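Serine protease inhibitor (Schistosoma haematobium, PDB 3STO) probably inhibits serine endopeptidases, as many members of the serpin family do. Local coordinates at residues 21-26 and 42-47; 61-66 and 315-320; 184-189 and 333-338. One frame throughout, in Å; residues are numbered along the deposited sequence.

Contact 1: 21-26 and 42-47; sequences AFTHAY and CPLGIL
F22 and Y26 turn their rings from helix 18-30 toward the start of helix 43-55, in the core of the serpin fold. The F22 ring meets this second helix with its edge: P43 O and I46 CG2 lie near the ring plane, with CE2 3.7 Å from P43 O and CZ 3.9 Å from I46 CG2. One face of the same ring carries Y26 CB, one turn further along its own helix. The Y26 ring has I46 CG1 over one face, a CH-pi contact 4.2 Å from CG1 to the ring centroid. Its CD2 reaches P43 CB. In both residues the side chain sets off toward the other helix, with CG anti to the backbone N (chi1 175° in F22). The short axes of 21-26 and 43-47 cross at 112° and come within 9.9 Å. No hydrogen bond joins the segments. Y26 OH is hydrogen-bonded to T41 OG1, and T23 OG1 to H19 O, while the side chain of I46 also touches F340 and Q342 of strand 339-348. C42 is the N-cap of helix 43-55, and its SG accepts from G45 N at 3.5 Å.

Contact 2: 61-66 and 315-320; sequences GRTGYQ and VVDLFD
Q66 OE1 meets the backbone of V316 and D317, and T63 packs beside them. D317, Q66 and T63 have the most surface buried where the start of helix 61-70 of the serpin fold meets the loop after helix 307-312. Q66 extends from the helix with CD anti to CA (chi2 177°), which carries the amide out to the loop. Its OE1 takes two backbone N-H groups in succession. D317 N lies in the amide plane on a lone pair, 2.8 Å from Q66 OE1. V316 N, 2.9 Å from Q66 OE1, stands above that plane. A water also donates to Q66 OE1; it donates to T63 O and accepts from L318 N. The two N-H groups on OE1 set the amide's flip, and a weak bond from Q66 NE2 to D317 OD1 is consistent with it. The D317 carboxylate lies over one face of the R62 guanidinium, the two planes 74° apart. R62 NH1 is 2.9 Å from D317 OD2, a salt bridge of charges with no N-H aimed at the oxygen. A second water accepts from T63 OG1 and donates to D317 OD2. T63 OG1 is also bonded to D325 N, and its CG2 packs 3.8 Å from L318 CA. Q66 OE1 is gripped by three donors, and the nearby R62 charge would probably favour the ionised form of D317.

Contact 3: 184-189 and 333-338; sequences TAMILV and PNLYVN
N338 and the backbone of A185 and M186 make the polar core of this contact, in serpin beta-sheet A, where strand 186-197 runs parallel to strand 339-348. N338 OD1 accepts two consecutive N-H groups. A185 N is 2.7 Å from N338 OD1 and sits above the amide plane. M186 N lies in that plane, with a nearly straight bond to N338 OD1 (169°). In return N338 N donates to M186 O at 2.8 Å. N338 CG lies beside its own backbone N (chi1 -66°), which lets OD1 and the N-H both face the strand start. Outward from these bonds, A185 CB rests against Y336 O and L335 CD1. M186, a selenomethionine, runs extended to SE and then bends at chi3 (37°). Its CE packs on L335 CG and V337 CG2, which approach it at 3.5 Å and 3.4 Å respectively. L188 CD1 adds a looser touch to V337 CG2. On the side of strand 112-124, A185, just ahead of its strand, bonds to E124, and I187 within it to F122. Toward strand 339-348, L188 bonds to E339 and I341. Helix 43-55 meets L188 with T49 and L53.

Contact 1 closes before contacts 2 and 3 open. The segments of contacts 2 and 3 alternate along the chain, in the order 61-66, 184-189, 315-320, 333-338. These two have centres about 13 Å apart and touch: L318 O lies 3.0 Å from V337 N, probably a hydrogen bond. The centre of contact 1 is about 17 Å from that of contact 2 and about 21 Å from that of contact 3. The start of helix 43-55 carries contact 1; further on, L50 and L53 touch contact 2, and T49 and L53 touch contact 3. The loop between helix 307-312 and strand 339-348 is thereby held against helices 43-55 and 61-70 and strand 186-197 of sheet A.

Contact 1: 21-26 and 42-47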
loop_
_atom_site.group_PDB
_atom_site.type_symbol
_atom_site.label_atom_id
_atom_site.label_comp_id
_atom_site.label_asym_id
_atom_site.label_seq_id
_atom_site.Cartn_x
_atom_site.Cartn_y
_atom_site.Cartn_z
ATOM N N ALA A 21 0.540 6.314 13.428
ATOM C CA ALA A 21 -0.586 7.232 13.655
ATOM C C ALA A 21 -1.214 7.649 12.331
ATOM O O ALA A 21 -2.435 7.580 12.153
ATOM C CB ALA A 21 -0.109 8.453 14.398
ATOM N N PHE A 22 -0.370 8.080 11.402
ATOM C CA PHE A 22 -0.829 8.381 10.059
ATOM C C PHE A 22 -1.568 7.166 9.489
ATOM O O PHE A 22 -2.705 7.250 9.052
ATOM C CB PHE A 22 0.358 8.722 9.147
ATOM C CG PHE A 22 -0.043 8.929 7.720
ATOM C CD1 PHE A 22 -0.666 10.111 7.323
ATOM C CD2 PHE A 22 0.131 7.917 6.784
ATOM C CE1 PHE A 22 -1.079 10.289 6.008
ATOM C CE2 PHE A 22 -0.279 8.080 5.460
ATOM C CZ PHE A 22 -0.873 9.276 5.064
ATOM N N THR A 23 -0.886 6.032 9.492
ATOM C CA THR A 23 -1.414 4.803 8.918
ATOM C C THR A 23 -2.822 4.475 9.410
ATOM O O THR A 23 -3.691 4.176 8.618
ATOM C CB THR A 23 -0.458 3.622 9.146
ATOM O OG1 THR A 23 0.710 3.813 8.329
ATOM C CG2 THR A 23 -1.134 2.371 8.718
ATOM N N HIS A 24 -3.046 4.599 10.707
ATOM C CA HIS A 24 -4.362 4.371 11.287
ATOM C C HIS A 24 -5.418 5.368 10.799
ATOM O O HIS A 24 -6.515 4.971 10.430
ATOM C CB HIS A 24 -4.294 4.368 12.830
ATOM C CG HIS A 24 -5.579 3.961 13.486
ATOM N ND1 HIS A 24 -5.856 4.216 14.812
ATOM C CD2 HIS A 24 -6.666 3.311 12.985
ATOM C CE1 HIS A 24 -7.055 3.731 15.108
ATOM N NE2 HIS A 24 -7.568 3.185 14.017
ATOM N N ALA A 25 -5.064 6.652 10.765
ATOM C CA ALA A 25 -5.987 7.693 10.347
ATOM C C ALA A 25 -6.344 7.475 8.904
ATOM O O ALA A 25 -7.510 7.603 8.486
ATOM C CB ALA A 25 -5.355 9.092 10.526
ATOM N N TYR A 26 -5.329 7.153 8.125
ATOM C CA TYR A 26 -5.562 6.924 6.721
ATOM C C TYR A 26 -6.480 5.688 6.485
ATOM O O TYR A 26 -7.354 5.702 5.623
ATOM C CB TYR A 26 -4.239 6.797 5.996
ATOM C CG TYR A 26 -4.379 6.206 4.634
ATOM C CD1 TYR A 26 -4.877 6.976 3.582
ATOM C CD2 TYR A 26 -4.048 4.861 4.389
ATOM C CE1 TYR A 26 -5.027 6.444 2.302
ATOM C CE2 TYR A 26 -4.178 4.310 3.115
ATOM C CZ TYR A 26 -4.674 5.118 2.072
ATOM O OH TYR A 26 -4.814 4.633 0.796
ATOM N N CYS A 42 -1.523 0.539 -0.113
ATOM C CA CYS A 42 -0.227 0.619 0.570
ATOM C C CYS A 42 0.039 1.965 1.283
ATOM O O CYS A 42 0.482 2.945 0.672
ATOM C CB CYS A 42 0.895 0.324 -0.412
ATOM S SG CYS A 42 2.443 0.973 0.259
ATOM N N PRO A 43 -0.215 2.010 2.586
ATOM C CA PRO A 43 -0.224 3.269 3.356
ATOM C C PRO A 43 1.100 4.017 3.420
ATOM O O PRO A 43 1.077 5.249 3.585
ATOM C CB PRO A 43 -0.632 2.823 4.764
ATOM C CG PRO A 43 -1.220 1.474 4.584
ATOM C CD PRO A 43 -0.591 0.849 3.404
ATOM N N LEU A 44 2.226 3.313 3.299
ATOM C CA LEU A 44 3.538 3.981 3.401
ATOM C C LEU A 44 3.892 4.745 2.121
ATOM O O LEU A 44 4.649 5.698 2.134
ATOM C CB LEU A 44 4.663 2.992 3.777
ATOM C CG LEU A 44 4.566 2.313 5.145
ATOM C CD1 LEU A 44 5.809 1.481 5.407
ATOM C CD2 LEU A 44 4.371 3.312 6.268
ATOM N N GLY A 45 3.353 4.298 1.006
ATOM C CA GLY A 45 3.529 5.005 -0.230
ATOM C C GLY A 45 2.817 6.340 -0.218
ATOM O O GLY A 45 3.286 7.272 -0.852
ATOM N N ILE A 46 1.689 6.429 0.492
ATOM C CA ILE A 46 0.984 7.702 0.651
ATOM C C ILE A 46 1.850 8.602 1.509
ATOM O O ILE A 46 2.020 9.770 1.200
ATOM C CB ILE A 46 -0.382 7.570 1.389
ATOM C CG1 ILE A 46 -1.153 6.312 0.977
ATOM C CG2 ILE A 46 -1.224 8.821 1.194
ATOM C CD1 ILE A 46 -1.446 6.219 -0.501
ATOM N N LEU A 47 2.411 8.041 2.583
ATOM C CA LEU A 47 3.340 8.765 3.466
ATOM C C LEU A 47 4.591 9.308 2.754
ATOM O O LEU A 47 4.949 10.456 2.948
ATOM C CB LEU A 47 3.741 7.895 4.662
ATOM C CG LEU A 47 4.552 8.560 5.779
ATOM C CD1 LEU A 47 4.195 7.979 7.120
ATOM C CD2 LEU A 47 6.037 8.418 5.526
#

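Contact 2: 61-66 and 315-320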
loop_
_atom_site.group_PDB
_atom_site.type_symbol
_atom_site.label_atom_id
_atom_site.label_comp_id
_atom_site.label_asym_id
_atom_site.label_seq_id
_atom_site.Cartn_x
_atom_site.Cartn_y
_atom_site.Cartn_z
ATOM N N GLY A 61 4.387 27.255 4.516
ATOM C CA GLY A 61 3.313 27.853 5.268
ATOM C C GLY A 61 2.355 26.805 5.796
ATOM O O GLY A 61 2.765 25.765 6.289
ATOM N N ARG A 62 1.073 27.093 5.666
ATOM C CA ARG A 62 0.010 26.275 6.200
ATOM C C ARG A 62 -0.146 24.943 5.399
ATOM O O ARG A 62 -0.587 23.918 5.933
ATOM C CB ARG A 62 -1.280 27.110 6.183
ATOM C CG ARG A 62 -2.442 26.512 6.978
ATOM C CD ARG A 62 -3.473 27.563 7.274
ATOM N NE ARG A 62 -4.813 27.093 6.965
ATOM C CZ ARG A 62 -5.496 27.449 5.885
ATOM N NH1 ARG A 62 -4.960 28.297 5.011
ATOM N NH2 ARG A 62 -6.717 26.960 5.684
ATOM N N THR A 63 0.242 24.967 4.128
ATOM C CA THR A 63 0.291 23.767 3.304
ATOM C C THR A 63 1.274 22.716 3.867
ATOM O O THR A 63 0.918 21.562 4.038
ATOM C CB THR A 63 0.668 24.123 1.859
ATOM O OG1 THR A 63 -0.235 25.121 1.372
ATOM C CG2 THR A 63 0.610 22.907 0.962
ATOM N N GLY A 64 2.500 23.117 4.178
ATOM C CA GLY A 64 3.440 22.193 4.779
ATOM C C GLY A 64 3.053 21.821 6.202
ATOM O O GLY A 64 3.317 20.717 6.671
ATOM N N TYR A 65 2.427 22.755 6.898
ATOM C CA TYR A 65 2.060 22.551 8.288
ATOM C C TYR A 65 0.997 21.469 8.421
ATOM O O TYR A 65 1.083 20.613 9.307
ATOM C CB TYR A 65 1.571 23.858 8.911
ATOM C CG TYR A 65 1.169 23.764 10.368
ATOM C CD1 TYR A 65 2.010 23.219 11.283
ATOM C CD2 TYR A 65 -0.047 24.241 10.814
ATOM C CE1 TYR A 65 1.670 23.105 12.582
ATOM C CE2 TYR A 65 -0.400 24.148 12.134
ATOM C CZ TYR A 65 0.476 23.572 13.021
ATOM O OH TYR A 65 0.178 23.440 14.372
ATOM N N GLN A 66 -0.010 21.528 7.554
ATOM C CA GLN A 66 -1.064 20.516 7.523
ATOM C C GLN A 66 -0.515 19.103 7.308
ATOM O O GLN A 66 -0.881 18.176 8.015
ATOM C CB GLN A 66 -2.066 20.849 6.413
ATOM C CG GLN A 66 -2.951 21.981 6.827
ATOM C CD GLN A 66 -3.898 22.407 5.762
ATOM O OE1 GLN A 66 -3.868 21.923 4.603
ATOM N NE2 GLN A 66 -4.759 23.349 6.132
ATOM N N VAL A 315 -5.257 17.270 5.240
ATOM C CA VAL A 315 -4.431 17.857 4.189
ATOM C C VAL A 315 -5.299 18.518 3.117
ATOM O O VAL A 315 -5.804 17.858 2.199
ATOM C CB VAL A 315 -3.496 16.807 3.563
ATOM C CG1 VAL A 315 -2.644 17.426 2.422
ATOM C CG2 VAL A 315 -2.640 16.181 4.656
ATOM N N VAL A 316 -5.431 19.833 3.243
ATOM C CA VAL A 316 -6.432 20.614 2.533
ATOM C C VAL A 316 -5.810 21.629 1.583
ATOM O O VAL A 316 -6.081 21.589 0.368
ATOM C CB VAL A 316 -7.398 21.309 3.546
ATOM C CG1 VAL A 316 -8.363 22.224 2.836
ATOM C CG2 VAL A 316 -8.153 20.239 4.374
ATOM N N ASP A 317 -4.965 22.525 2.119
ATOM C CA ASP A 317 -4.417 23.617 1.287
ATOM C C ASP A 317 -3.702 23.130 0.048
ATOM O O ASP A 317 -3.717 23.813 -0.961
ATOM C CB ASP A 317 -3.451 24.492 2.061
ATOM C CG ASP A 317 -4.130 25.313 3.120
ATOM O OD1 ASP A 317 -5.346 25.084 3.389
ATOM O OD2 ASP A 317 -3.420 26.185 3.685
ATOM N N LEU A 318 -3.039 21.975 0.146
ATOM C CA LEU A 318 -2.325 21.386 -0.987
ATOM C C LEU A 318 -3.225 21.288 -2.238
ATOM O O LEU A 318 -2.747 21.347 -3.375
ATOM C CB LEU A 318 -1.883 19.968 -0.626
ATOM C CG LEU A 318 -0.502 19.378 -0.885
ATOM C CD1 LEU A 318 -0.632 17.885 -1.008
ATOM C CD2 LEU A 318 0.214 19.964 -2.091
ATOM N N PHE A 319 -4.528 21.107 -2.017
ATOM C CA PHE A 319 -5.436 20.735 -3.102
ATOM C C PHE A 319 -6.277 21.890 -3.596
ATOM O O PHE A 319 -7.209 21.712 -4.355
ATOM C CB PHE A 319 -6.317 19.547 -2.681
ATOM C CG PHE A 319 -5.521 18.354 -2.200
ATOM C CD1 PHE A 319 -4.645 17.704 -3.061
ATOM C CD2 PHE A 319 -5.627 17.916 -0.890
ATOM C CE1 PHE A 319 -3.903 16.630 -2.626
ATOM C CE2 PHE A 319 -4.888 16.837 -0.433
ATOM C CZ PHE A 319 -4.013 16.188 -1.301
ATOM N N ASP A 320 -5.898 23.084 -3.191
ATOM C CA ASP A 320 -6.718 24.267 -3.407
ATOM C C ASP A 320 -5.905 25.411 -4.021
ATOM O O ASP A 320 -4.935 25.893 -3.432
ATOM C CB ASP A 320 -7.348 24.680 -2.077
ATOM C CG ASP A 320 -8.153 25.958 -2.176
ATOM O OD1 ASP A 320 -8.397 26.432 -3.306
ATOM O OD2 ASP A 320 -8.540 26.486 -1.112
HETATM O O HOH W 1 -1.335 27.352 2.523
HETATM O O HOH W 2 -1.959 20.893 2.802
#

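Contact 3: 184-189 and 333-338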
loop_
_atom_site.group_PDB
_atom_site.type_symbol
_atom_site.label_atom_id
_atom_site.label_comp_id
_atom_site.label_asym_id
_atom_site.label_seq_id
_atom_site.Cartn_x
_atom_site.Cartn_y
_atom_site.Cartn_z
ATOM N N THR A 184 -4.883 21.306 -15.915
ATOM C CA THR A 184 -4.242 20.555 -14.850
ATOM C C THR A 184 -2.846 21.111 -14.574
ATOM O O THR A 184 -2.016 21.197 -15.474
ATOM C CB THR A 184 -4.200 19.021 -15.166
ATOM O OG1 THR A 184 -5.485 18.446 -14.892
ATOM C CG2 THR A 184 -3.143 18.308 -14.308
ATOM N N ALA A 185 -2.591 21.479 -13.323
ATOM C CA ALA A 185 -1.280 21.974 -12.909
ATOM C C ALA A 185 -0.319 20.855 -12.506
ATOM O O ALA A 185 0.827 20.815 -12.943
ATOM C CB ALA A 185 -1.435 22.974 -11.754
HETATM N N MSE A 186 -0.790 19.952 -11.651
HETATM C CA MSE A 186 0.100 18.970 -11.049
HETATM C C MSE A 186 -0.602 17.699 -10.635
HETATM O O MSE A 186 -1.697 17.730 -10.054
HETATM C CB MSE A 186 0.812 19.571 -9.838
HETATM C CG MSE A 186 1.715 18.571 -9.112
HETATM SE SE MSE A 186 2.857 19.421 -7.729
HETATM C CE MSE A 186 1.589 20.753 -7.057
ATOM N N ILE A 187 0.040 16.582 -10.948
ATOM C CA ILE A 187 -0.457 15.274 -10.557
ATOM C C ILE A 187 0.617 14.452 -9.857
ATOM O O ILE A 187 1.755 14.351 -10.325
ATOM C CB ILE A 187 -0.940 14.501 -11.761
ATOM C CG1 ILE A 187 -2.242 15.127 -12.301
ATOM C CG2 ILE A 187 -1.113 13.016 -11.385
ATOM C CD1 ILE A 187 -2.813 14.390 -13.500
ATOM N N LEU A 188 0.257 13.905 -8.708
ATOM C CA LEU A 188 1.123 12.978 -7.973
ATOM C C LEU A 188 0.619 11.545 -8.157
ATOM O O LEU A 188 -0.598 11.286 -8.075
ATOM C CB LEU A 188 1.127 13.305 -6.486
ATOM C CG LEU A 188 1.567 14.688 -6.018
ATOM C CD1 LEU A 188 1.360 14.792 -4.512
ATOM C CD2 LEU A 188 3.003 14.905 -6.385
ATOM N N VAL A 189 1.563 10.643 -8.417
ATOM C CA VAL A 189 1.306 9.230 -8.679
ATOM C C VAL A 189 2.213 8.361 -7.791
ATOM O O VAL A 189 3.435 8.439 -7.862
ATOM C CB VAL A 189 1.530 8.852 -10.179
ATOM C CG1 VAL A 189 1.093 7.423 -10.436
ATOM C CG2 VAL A 189 0.739 9.760 -11.097
ATOM N N PRO A 333 2.693 31.352 -8.797
ATOM C CA PRO A 333 1.673 30.979 -7.815
ATOM C C PRO A 333 0.553 30.202 -8.509
ATOM O O PRO A 333 0.561 30.053 -9.747
ATOM C CB PRO A 333 1.187 32.337 -7.292
ATOM C CG PRO A 333 1.343 33.240 -8.467
ATOM C CD PRO A 333 2.566 32.755 -9.230
ATOM N N ASN A 334 -0.388 29.700 -7.718
ATOM C CA ASN A 334 -1.440 28.845 -8.255
ATOM C C ASN A 334 -1.032 27.400 -8.548
ATOM O O ASN A 334 -1.861 26.638 -9.017
ATOM C CB ASN A 334 -2.050 29.449 -9.524
ATOM C CG ASN A 334 -2.721 30.773 -9.271
ATOM O OD1 ASN A 334 -3.321 30.991 -8.211
ATOM N ND2 ASN A 334 -2.626 31.676 -10.245
ATOM N N LEU A 335 0.227 27.025 -8.320
ATOM C CA LEU A 335 0.572 25.611 -8.348
ATOM C C LEU A 335 -0.132 24.922 -7.190
ATOM O O LEU A 335 0.044 25.304 -6.027
ATOM C CB LEU A 335 2.071 25.361 -8.216
ATOM C CG LEU A 335 2.437 23.877 -8.349
ATOM C CD1 LEU A 335 2.094 23.319 -9.721
ATOM C CD2 LEU A 335 3.883 23.656 -8.038
ATOM N N TYR A 336 -0.944 23.925 -7.516
ATOM C CA TYR A 336 -1.530 23.070 -6.491
ATOM C C TYR A 336 -1.702 21.674 -7.064
ATOM O O TYR A 336 -1.534 21.458 -8.273
ATOM C CB TYR A 336 -2.877 23.603 -6.028
ATOM C CG TYR A 336 -3.926 23.506 -7.106
ATOM C CD1 TYR A 336 -3.924 24.392 -8.189
ATOM C CD2 TYR A 336 -4.923 22.521 -7.050
ATOM C CE1 TYR A 336 -4.889 24.321 -9.168
ATOM C CE2 TYR A 336 -5.889 22.430 -8.028
ATOM C CZ TYR A 336 -5.867 23.331 -9.083
ATOM O OH TYR A 336 -6.827 23.241 -10.053
ATOM N N VAL A 337 -2.040 20.720 -6.203
ATOM C CA VAL A 337 -2.146 19.347 -6.657
ATOM C C VAL A 337 -3.563 19.061 -7.147
ATOM O O VAL A 337 -4.517 19.217 -6.391
ATOM C CB VAL A 337 -1.718 18.366 -5.549
ATOM C CG1 VAL A 337 -2.098 16.915 -5.936
ATOM C CG2 VAL A 337 -0.221 18.494 -5.303
ATOM N N ASN A 338 -3.708 18.657 -8.410
ATOM C CA ASN A 338 -5.032 18.326 -8.938
ATOM C C ASN A 338 -5.435 16.908 -8.530
ATOM O O ASN A 338 -6.552 16.685 -8.059
ATOM C CB ASN A 338 -5.054 18.422 -10.462
ATOM C CG ASN A 338 -4.866 19.820 -10.961
ATOM O OD1 ASN A 338 -3.730 20.288 -11.135
ATOM N ND2 ASN A 338 -5.983 20.511 -11.198
#